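Local coordinates for 11R-lipoxygenase (Gersemia fruticosa, PDB 3VF1), which is a calcium-regulated non-heme iron dioxygenase that probably adds molecular oxygen to polyunsaturated fatty acids, at residues E82-T87 with K148-Q153. Residues are numbered along the deposited sequence; the frame is centred on the assembly and turned at random.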
ATOM      1  N   GLU A  82     -35.730  -8.516  20.054  1.00 73.52           N
ATOM      2  CA  GLU A  82     -34.788  -8.340  18.952  1.00 72.01           C
ATOM      3  C   GLU A  82     -33.360  -8.374  19.476  1.00 66.61           C
ATOM      4  O   GLU A  82     -33.007  -7.620  20.381  1.00 64.86           O
ATOM      5  CB  GLU A  82     -35.036  -7.019  18.223  1.00 69.56           C
ATOM      6  CG  GLU A  82     -36.312  -6.992  17.400  1.00 78.25           C
ATOM      7  CD  GLU A  82     -36.245  -5.998  16.256  1.00 88.45           C
ATOM      8  OE1 GLU A  82     -35.734  -4.877  16.469  1.00 89.01           O
ATOM      9  OE2 GLU A  82     -36.695  -6.341  15.142  1.00 88.64           O
ATOM     10  N   ILE A  83     -32.540  -9.248  18.900  1.00 61.68           N
ATOM     11  CA  ILE A  83     -31.164  -9.404  19.349  1.00 61.43           C
ATOM     12  C   ILE A  83     -30.300  -8.295  18.761  1.00 59.17           C
ATOM     13  O   ILE A  83     -30.165  -8.177  17.542  1.00 57.21           O
ATOM     14  CB  ILE A  83     -30.577 -10.767  18.938  1.00 57.64           C
ATOM     15  CG1 ILE A  83     -31.577 -11.893  19.217  1.00 59.59           C
ATOM     16  CG2 ILE A  83     -29.273 -11.019  19.684  1.00 52.76           C
ATOM     17  CD1 ILE A  83     -31.134 -13.244  18.707  1.00 62.31           C
ATOM     18  N   ALA A  84     -29.720  -7.480  19.636  1.00 52.52           N
ATOM     19  CA  ALA A  84     -28.894  -6.359  19.206  1.00 52.33           C
ATOM     20  C   ALA A  84     -27.428  -6.765  19.116  1.00 52.62           C
ATOM     21  O   ALA A  84     -26.681  -6.237  18.293  1.00 53.26           O
ATOM     22  CB  ALA A  84     -29.061  -5.193  20.162  1.00 52.86           C
ATOM     23  N   MET A  85     -27.022  -7.704  19.964  1.00 51.64           N
ATOM     24  CA  MET A  85     -25.638  -8.155  19.995  1.00 51.11           C
ATOM     25  C   MET A  85     -25.517  -9.509  20.684  1.00 52.10           C
ATOM     26  O   MET A  85     -26.446  -9.966  21.348  1.00 57.70           O
ATOM     27  CB  MET A  85     -24.770  -7.129  20.724  1.00 48.11           C
ATOM     28  CG  MET A  85     -25.072  -7.006  22.206  1.00 49.74           C
ATOM     29  SD  MET A  85     -24.179  -5.651  22.991  1.00 61.95           S
ATOM     30  CE  MET A  85     -24.973  -4.241  22.227  1.00 56.26           C
ATOM     31  N   ILE A  86     -24.361 -10.144  20.516  1.00 49.28           N
ATOM     32  CA  ILE A  86     -24.077 -11.417  21.161  1.00 50.11           C
ATOM     33  C   ILE A  86     -22.721 -11.335  21.843  1.00 52.47           C
ATOM     34  O   ILE A  86     -21.880 -10.523  21.466  1.00 55.81           O
ATOM     35  CB  ILE A  86     -24.048 -12.575  20.145  1.00 51.65           C
ATOM     36  CG1 ILE A  86     -22.823 -12.456  19.233  1.00 52.92           C
ATOM     37  CG2 ILE A  86     -25.333 -12.593  19.327  1.00 48.38           C
ATOM     38  CD1 ILE A  86     -22.713 -13.555  18.194  1.00 52.40           C
ATOM     39  N   THR A  87     -22.512 -12.177  22.847  1.00 54.13           N
ATOM     40  CA  THR A  87     -21.232 -12.231  23.539  1.00 60.51           C
ATOM     41  C   THR A  87     -20.678 -13.649  23.487  1.00 62.02           C
ATOM     42  O   THR A  87     -21.395 -14.615  23.739  1.00 62.23           O
ATOM     43  CB  THR A  87     -21.362 -11.786  25.005  1.00 62.36           C
ATOM     44  OG1 THR A  87     -22.012 -10.509  25.065  1.00 63.82           O
ATOM     45  CG2 THR A  87     -19.992 -11.685  25.657  1.00 63.00           C
ATOM     46  N   LYS A 148     -29.610   2.416  24.764  1.00 51.39           N
ATOM     47  CA  LYS A 148     -28.754   2.349  25.947  1.00 55.32           C
ATOM     48  C   LYS A 148     -27.773   1.180  25.911  1.00 51.90           C
ATOM     49  O   LYS A 148     -26.580   1.360  26.151  1.00 52.82           O
ATOM     50  CB  LYS A 148     -29.610   2.273  27.214  1.00 62.24           C
ATOM     51  CG  LYS A 148     -28.810   2.387  28.505  1.00 67.46           C
ATOM     52  CD  LYS A 148     -29.701   2.711  29.693  1.00 75.26           C
ATOM     53  CE  LYS A 148     -28.878   3.012  30.938  1.00 83.38           C
ATOM     54  NZ  LYS A 148     -29.715   3.524  32.059  1.00 74.18           N
ATOM     55  N   THR A 149     -28.275  -0.015  25.619  1.00 49.89           N
ATOM     56  CA  THR A 149     -27.431  -1.207  25.600  1.00 54.62           C
ATOM     57  C   THR A 149     -26.300  -1.072  24.581  1.00 53.88           C
ATOM     58  O   THR A 149     -25.162  -1.459  24.851  1.00 51.78           O
ATOM     59  CB  THR A 149     -28.250  -2.487  25.309  1.00 57.79           C
ATOM     60  OG1 THR A 149     -27.373  -3.620  25.284  1.00 64.01           O
ATOM     61  CG2 THR A 149     -28.979  -2.385  23.977  1.00 55.32           C
ATOM     62  N   ILE A 150     -26.617  -0.516  23.414  1.00 55.32           N
ATOM     63  CA  ILE A 150     -25.613  -0.271  22.383  1.00 46.60           C
ATOM     64  C   ILE A 150     -24.635   0.799  22.854  1.00 45.61           C
ATOM     65  O   ILE A 150     -23.419   0.616  22.798  1.00 44.61           O
ATOM     66  CB  ILE A 150     -26.258   0.219  21.072  1.00 45.32           C
ATOM     67  CG1 ILE A 150     -27.230  -0.826  20.520  1.00 45.82           C
ATOM     68  CG2 ILE A 150     -25.186   0.540  20.038  1.00 46.17           C
ATOM     69  CD1 ILE A 150     -26.560  -2.068  19.984  1.00 53.76           C
ATOM     70  N   ALA A 151     -25.183   1.916  23.322  1.00 44.10           N
ATOM     71  CA  ALA A 151     -24.388   3.075  23.708  1.00 45.57           C
ATOM     72  C   ALA A 151     -23.389   2.753  24.818  1.00 47.99           C
ATOM     73  O   ALA A 151     -22.292   3.312  24.854  1.00 51.98           O
ATOM     74  CB  ALA A 151     -25.305   4.211  24.141  1.00 43.77           C
ATOM     75  N   GLU A 152     -23.768   1.859  25.723  1.00 48.76           N
ATOM     76  CA  GLU A 152     -22.895   1.494  26.834  1.00 51.87           C
ATOM     77  C   GLU A 152     -21.822   0.508  26.389  1.00 48.36           C
ATOM     78  O   GLU A 152     -20.707   0.517  26.910  1.00 47.05           O
ATOM     79  CB  GLU A 152     -23.708   0.899  27.986  1.00 59.52           C
ATOM     80  CG  GLU A 152     -24.556   1.918  28.731  1.00 69.87           C
ATOM     81  CD  GLU A 152     -25.254   1.328  29.942  1.00 76.71           C
ATOM     82  OE1 GLU A 152     -25.169   0.096  30.140  1.00 74.98           O
ATOM     83  OE2 GLU A 152     -25.887   2.098  30.695  1.00 81.01           O
ATOM     84  N   GLN A 153     -22.161  -0.339  25.423  1.00 47.03           N
ATOM     85  CA  GLN A 153     -21.229  -1.345  24.932  1.00 47.83           C
ATOM     86  C   GLN A 153     -20.116  -0.718  24.096  1.00 48.34           C
ATOM     87  O   GLN A 153     -18.934  -0.969  24.336  1.00 46.73           O
ATOM     88  CB  GLN A 153     -21.971  -2.398  24.107  1.00 47.90           C
ATOM     89  CG  GLN A 153     -21.076  -3.512  23.588  1.00 52.92           C
ATOM     90  CD  GLN A 153     -20.280  -4.181  24.692  1.00 56.08           C
ATOM     91  OE1 GLN A 153     -19.055  -4.272  24.620  1.00 56.12           O
ATOM     92  NE2 GLN A 153     -20.974  -4.656  25.720  1.00 58.99           N
TER
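Ala84 and Met85 meet the N-terminal end of helix 148-164 where the axes of strand 83-87 and helix segment 148-153 come within 9.3 Å of each other at their closest, with their N-to-C directions 40° apart. The strand belongs to the beta sandwich of the PLAT domain, and the helix packs on the outer face of its sheet. A classic beta bulge, in which Ala84 and Met85 both lie opposite Thr45 of strand 40-46, turns these two consecutive residues toward the helix, while Ile83 and Ile86 pack against strands 100-109 and 116-124 of the second sheet. No hydrogen bond links the two segments; the contact is almost wholly apolar. The Met85 chain extends from the strand and bends at its last torsion (chi3 68°), which sets CE 3.5 Å from CD1 of Ile150. CE of Met85 also lies 3.8 Å from the carbonyl O of Thr149, with OG1 of the same threonine nearly as close. SD of Met85 meets CG of Gln153 at 3.8 Å, the two side chains crossing at a slant; Gln153 also touches Val132 and Tyr134 of strand 130-134. An alanine in place of Met85 would probably open a gap between sheet and helix, leaving Ile150 CD1 and Gln153 CG without their thioether partner. Beside the methionine, the same Ile150 CD1 rests 4.0 Å from CB of Ala84.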